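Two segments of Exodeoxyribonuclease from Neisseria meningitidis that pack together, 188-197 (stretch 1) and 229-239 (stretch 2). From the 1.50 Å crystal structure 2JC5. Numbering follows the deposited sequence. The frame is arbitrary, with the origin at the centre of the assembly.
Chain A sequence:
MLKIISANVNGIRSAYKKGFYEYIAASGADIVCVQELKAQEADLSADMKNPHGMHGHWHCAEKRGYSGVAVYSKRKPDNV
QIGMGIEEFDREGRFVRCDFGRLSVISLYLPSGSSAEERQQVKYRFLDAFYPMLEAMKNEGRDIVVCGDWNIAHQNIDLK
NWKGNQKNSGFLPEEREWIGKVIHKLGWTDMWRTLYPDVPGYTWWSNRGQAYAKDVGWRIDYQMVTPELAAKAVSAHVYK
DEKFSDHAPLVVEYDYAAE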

# COMPACT_ATOMS: atom_id res chain seq x y z
N TRP A 188 -3.94 13.28 7.75
CA TRP A 188 -2.96 12.54 6.93
C TRP A 188 -2.83 13.19 5.55
O TRP A 188 -3.79 13.73 5.01
N THR A 189 -1.63 13.11 4.98
CA THR A 189 -1.37 13.65 3.64
C THR A 189 -1.35 12.51 2.64
O THR A 189 -0.57 11.57 2.79
N ASP A 190 -2.15 12.63 1.59
CA ASP A 190 -2.14 11.73 0.45
C ASP A 190 -0.97 12.22 -0.40
O ASP A 190 -1.06 13.23 -1.09
N MET A 191 0.15 11.51 -0.33
CA MET A 191 1.40 12.09 -0.79
C MET A 191 1.39 12.39 -2.28
O MET A 191 1.86 13.45 -2.72
N TRP A 192 0.85 11.47 -3.07
CA TRP A 192 0.79 11.66 -4.51
C TRP A 192 -0.02 12.90 -4.87
O TRP A 192 0.40 13.75 -5.68
N ARG A 193 -1.21 13.01 -4.30
CA ARG A 193 -2.13 14.08 -4.69
C ARG A 193 -1.60 15.42 -4.22
O ARG A 193 -1.83 16.43 -4.87
N THR A 194 -0.88 15.42 -3.11
CA THR A 194 -0.29 16.64 -2.60
C THR A 194 0.88 17.09 -3.47
O THR A 194 1.01 18.29 -3.78
N LEU A 195 1.73 16.15 -3.85
CA LEU A 195 2.86 16.47 -4.73
C LEU A 195 2.42 16.94 -6.12
O LEU A 195 3.03 17.86 -6.67
N TYR A 196 1.40 16.28 -6.68
CA TYR A 196 1.00 16.48 -8.07
C TYR A 196 -0.52 16.62 -8.16
O TYR A 196 -1.22 15.70 -8.56
N PRO A 197 -1.05 17.78 -7.76
CA PRO A 197 -2.49 17.98 -7.68
C PRO A 197 -3.30 17.59 -8.91
O PRO A 197 -4.44 17.13 -8.76
N LEU A 229 6.94 14.87 7.94
CA LEU A 229 7.56 14.05 6.90
C LEU A 229 6.99 14.35 5.51
O LEU A 229 7.71 14.32 4.51
N ALA A 230 5.69 14.65 5.43
CA ALA A 230 5.07 15.01 4.15
C ALA A 230 5.77 16.23 3.54
O ALA A 230 5.97 16.29 2.34
N ALA A 231 6.14 17.19 4.39
CA ALA A 231 6.86 18.39 3.96
C ALA A 231 8.28 18.10 3.46
O ALA A 231 8.91 18.97 2.87
N LYS A 232 8.76 16.89 3.69
CA LYS A 232 10.07 16.45 3.25
C LYS A 232 10.04 15.65 1.93
O LYS A 232 11.08 15.35 1.37
N ALA A 233 8.85 15.32 1.44
CA ALA A 233 8.71 14.61 0.17
C ALA A 233 9.18 15.50 -0.96
O ALA A 233 8.71 16.63 -1.09
N VAL A 234 10.09 14.99 -1.78
CA VAL A 234 10.66 15.76 -2.90
C VAL A 234 10.17 15.35 -4.29
O VAL A 234 10.14 16.16 -5.22
N SER A 235 9.76 14.10 -4.45
CA SER A 235 9.26 13.62 -5.72
C SER A 235 8.60 12.27 -5.57
O SER A 235 8.75 11.59 -4.57
N ALA A 236 7.85 11.90 -6.59
CA ALA A 236 7.24 10.57 -6.64
C ALA A 236 7.02 10.19 -8.08
O ALA A 236 7.00 11.04 -8.99
N HIS A 237 6.87 8.89 -8.31
CA HIS A 237 6.45 8.39 -9.61
C HIS A 237 5.74 7.06 -9.48
O HIS A 237 5.90 6.35 -8.49
N VAL A 238 4.91 6.77 -10.48
CA VAL A 238 4.32 5.45 -10.65
C VAL A 238 5.17 4.72 -11.67
O VAL A 238 5.25 5.14 -12.83
N TYR A 239 5.80 3.63 -11.26
CA TYR A 239 6.76 2.96 -12.11
C TYR A 239 6.07 2.04 -13.11
O TYR A 239 5.35 1.11 -12.72

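A short helix, 191-195, lies across strand 233-238 at 111°, and the fit rests on long side chains from the first stretch meeting small ones from the second. Ala 230, Ala 233 and Ala 236 all direct CB toward the first stretch; a methyl group fills little space, so the larger side chains can reach the strand's backbone as well as its side chains.

Met 191 shows what a flexible chain can do. Chi1 t and chi2 p set Met 191 SD 3.8 Å from Ala 230 CB; chi3 of -104°, between the usual wells, then places Met 191 CE 3.6 Å from Ala 233 CB. Met 191 CE also lies 3.4 Å from Ala 230 O, at the start of the type I turn leading into the strand. Nearby, Thr 189, chi1 m, places OG1 3.7 Å from Ala 230 CB.

Leu 195 takes the common m,t rotamer: Leu 195 CD1 lies 3.7 Å from Ala 236 CB and 4.3 Å from Ala 233 CB, and Leu 195 CD2 4.2 Å from the same Ala 233 CB. The CA-to-CB bond of Trp 192 points sideways to the second stretch, but chi1 t and chi2 of -93° carry the six-membered ring to the strand. There Trp 192 CE3 is 3.9 Å from Ala 236 CB, the ring edge meets His 237 CA at 3.7 Å from Trp 192 CZ3, and Val 238, chi1 t, lays CG2 over one face in a CH-pi contact, 4.3 Å from the ring centroid.

Tyr 196, the first residue to leave helical geometry, points toward the strand with chi1 m. Its ring packs CE2 4.0 Å from Ala 236 CB, and its length delivers OH to the backbone, where Ala 236 N donates a hydrogen bond to Tyr 196 OH at 3.0 Å. This hydrogen bond ties the tyrosine to the strand backbone; the other contacts described here are chiefly apolar.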

# COMPACT_ATOMS: atom_id res chain seq x y z
CB TRP A 188 -3.35 11.07 6.79
CG TRP A 188 -3.21 10.30 8.05
CD1 TRP A 188 -4.14 10.17 9.03
CD2 TRP A 188 -2.07 9.58 8.48
NE1 TRP A 188 -3.65 9.39 10.05
CE2 TRP A 188 -2.37 9.02 9.74
CE3 TRP A 188 -0.81 9.34 7.92
CZ2 TRP A 188 -1.47 8.23 10.43
CZ3 TRP A 188 0.09 8.55 8.62
CH2 TRP A 188 -0.25 8.00 9.86
CB THR A 189 -0.02 14.40 3.60
OG1 THR A 189 -0.09 15.55 4.45
CG2 THR A 189 0.36 14.85 2.19
CB ASP A 190 -3.50 11.84 -0.25
CG ASP A 190 -3.57 11.10 -1.55
OD1 ASP A 190 -2.53 10.60 -2.02
OD2 ASP A 190 -4.72 11.02 -2.08
CB MET A 191 2.59 11.21 -0.44
CG MET A 191 3.88 11.97 -0.23
SD MET A 191 3.84 13.20 1.11
CE MET A 191 3.69 14.79 0.26
CB TRP A 192 0.17 10.45 -5.22
CG TRP A 192 0.10 10.68 -6.69
CD1 TRP A 192 -0.95 11.20 -7.40
CD2 TRP A 192 1.17 10.52 -7.63
NE1 TRP A 192 -0.60 11.32 -8.73
CE2 TRP A 192 0.70 10.91 -8.90
CE3 TRP A 192 2.49 10.05 -7.52
CZ2 TRP A 192 1.47 10.84 -10.04
CZ3 TRP A 192 3.26 9.99 -8.66
CH2 TRP A 192 2.76 10.40 -9.90
CB ARG A 193 -3.51 13.81 -4.11
CG ARG A 193 -4.57 14.80 -4.46
CD ARG A 193 -4.75 15.01 -5.93
NE ARG A 193 -5.07 13.79 -6.66
CZ ARG A 193 -4.43 13.32 -7.72
NH1 ARG A 193 -3.37 13.93 -8.24
NH2 ARG A 193 -4.87 12.19 -8.29
CB THR A 194 0.09 16.49 -1.12
OG1 THR A 194 -1.12 16.43 -0.36
CG2 THR A 194 0.91 17.67 -0.62
CB LEU A 195 3.80 15.26 -4.91
CG LEU A 195 4.70 14.93 -3.72
CD1 LEU A 195 5.35 13.58 -3.87
CD2 LEU A 195 5.77 16.03 -3.55
CB TYR A 196 1.47 15.29 -8.93
CG TYR A 196 2.95 15.03 -8.78
CD1 TYR A 196 3.88 16.01 -9.07
CD2 TYR A 196 3.41 13.81 -8.32
CE1 TYR A 196 5.26 15.78 -8.92
CE2 TYR A 196 4.77 13.57 -8.16
CZ TYR A 196 5.70 14.55 -8.46
OH TYR A 196 7.04 14.29 -8.30
CB PRO A 197 -2.60 19.47 -7.42
CG PRO A 197 -1.38 19.77 -6.64
CD PRO A 197 -0.32 18.95 -7.27
CB LEU A 229 7.42 12.56 7.24
CG LEU A 229 8.02 11.55 6.24
CD1 LEU A 229 9.48 11.78 5.93
CD2 LEU A 229 7.81 10.13 6.80
CB ALA A 230 3.58 15.27 4.31
CB ALA A 231 6.94 19.41 5.10
CB LYS A 232 10.74 15.64 4.37
CG LYS A 232 11.02 16.53 5.57
CD LYS A 232 11.76 15.90 6.71
CE LYS A 232 12.29 16.99 7.66
NZ LYS A 232 13.15 18.07 7.02
CB ALA A 233 7.25 14.21 -0.07
CB VAL A 234 12.20 15.79 -2.86
CG1 VAL A 234 12.69 16.53 -1.63
CG2 VAL A 234 12.78 14.40 -2.92
CB SER A 235 10.39 13.53 -6.74
OG SER A 235 11.21 12.45 -6.42
CB ALA A 236 5.93 10.56 -5.86
CB HIS A 237 7.63 8.29 -10.60
CG HIS A 237 8.66 7.26 -10.25
ND1 HIS A 237 9.74 7.53 -9.43
CD2 HIS A 237 8.82 5.97 -10.66
CE1 HIS A 237 10.50 6.45 -9.33
NE2 HIS A 237 9.96 5.49 -10.06
CB VAL A 238 2.85 5.55 -11.08
CG1 VAL A 238 2.24 4.17 -11.28
CG2 VAL A 238 2.04 6.34 -10.03
CB TYR A 239 7.76 2.15 -11.28
CG TYR A 239 8.80 1.45 -12.14
CD1 TYR A 239 9.84 2.15 -12.73
CD2 TYR A 239 8.72 0.09 -12.37
CE1 TYR A 239 10.77 1.52 -13.50
CE2 TYR A 239 9.67 -0.56 -13.14
CZ TYR A 239 10.69 0.16 -13.71
OH TYR A 239 11.64 -0.45 -14.49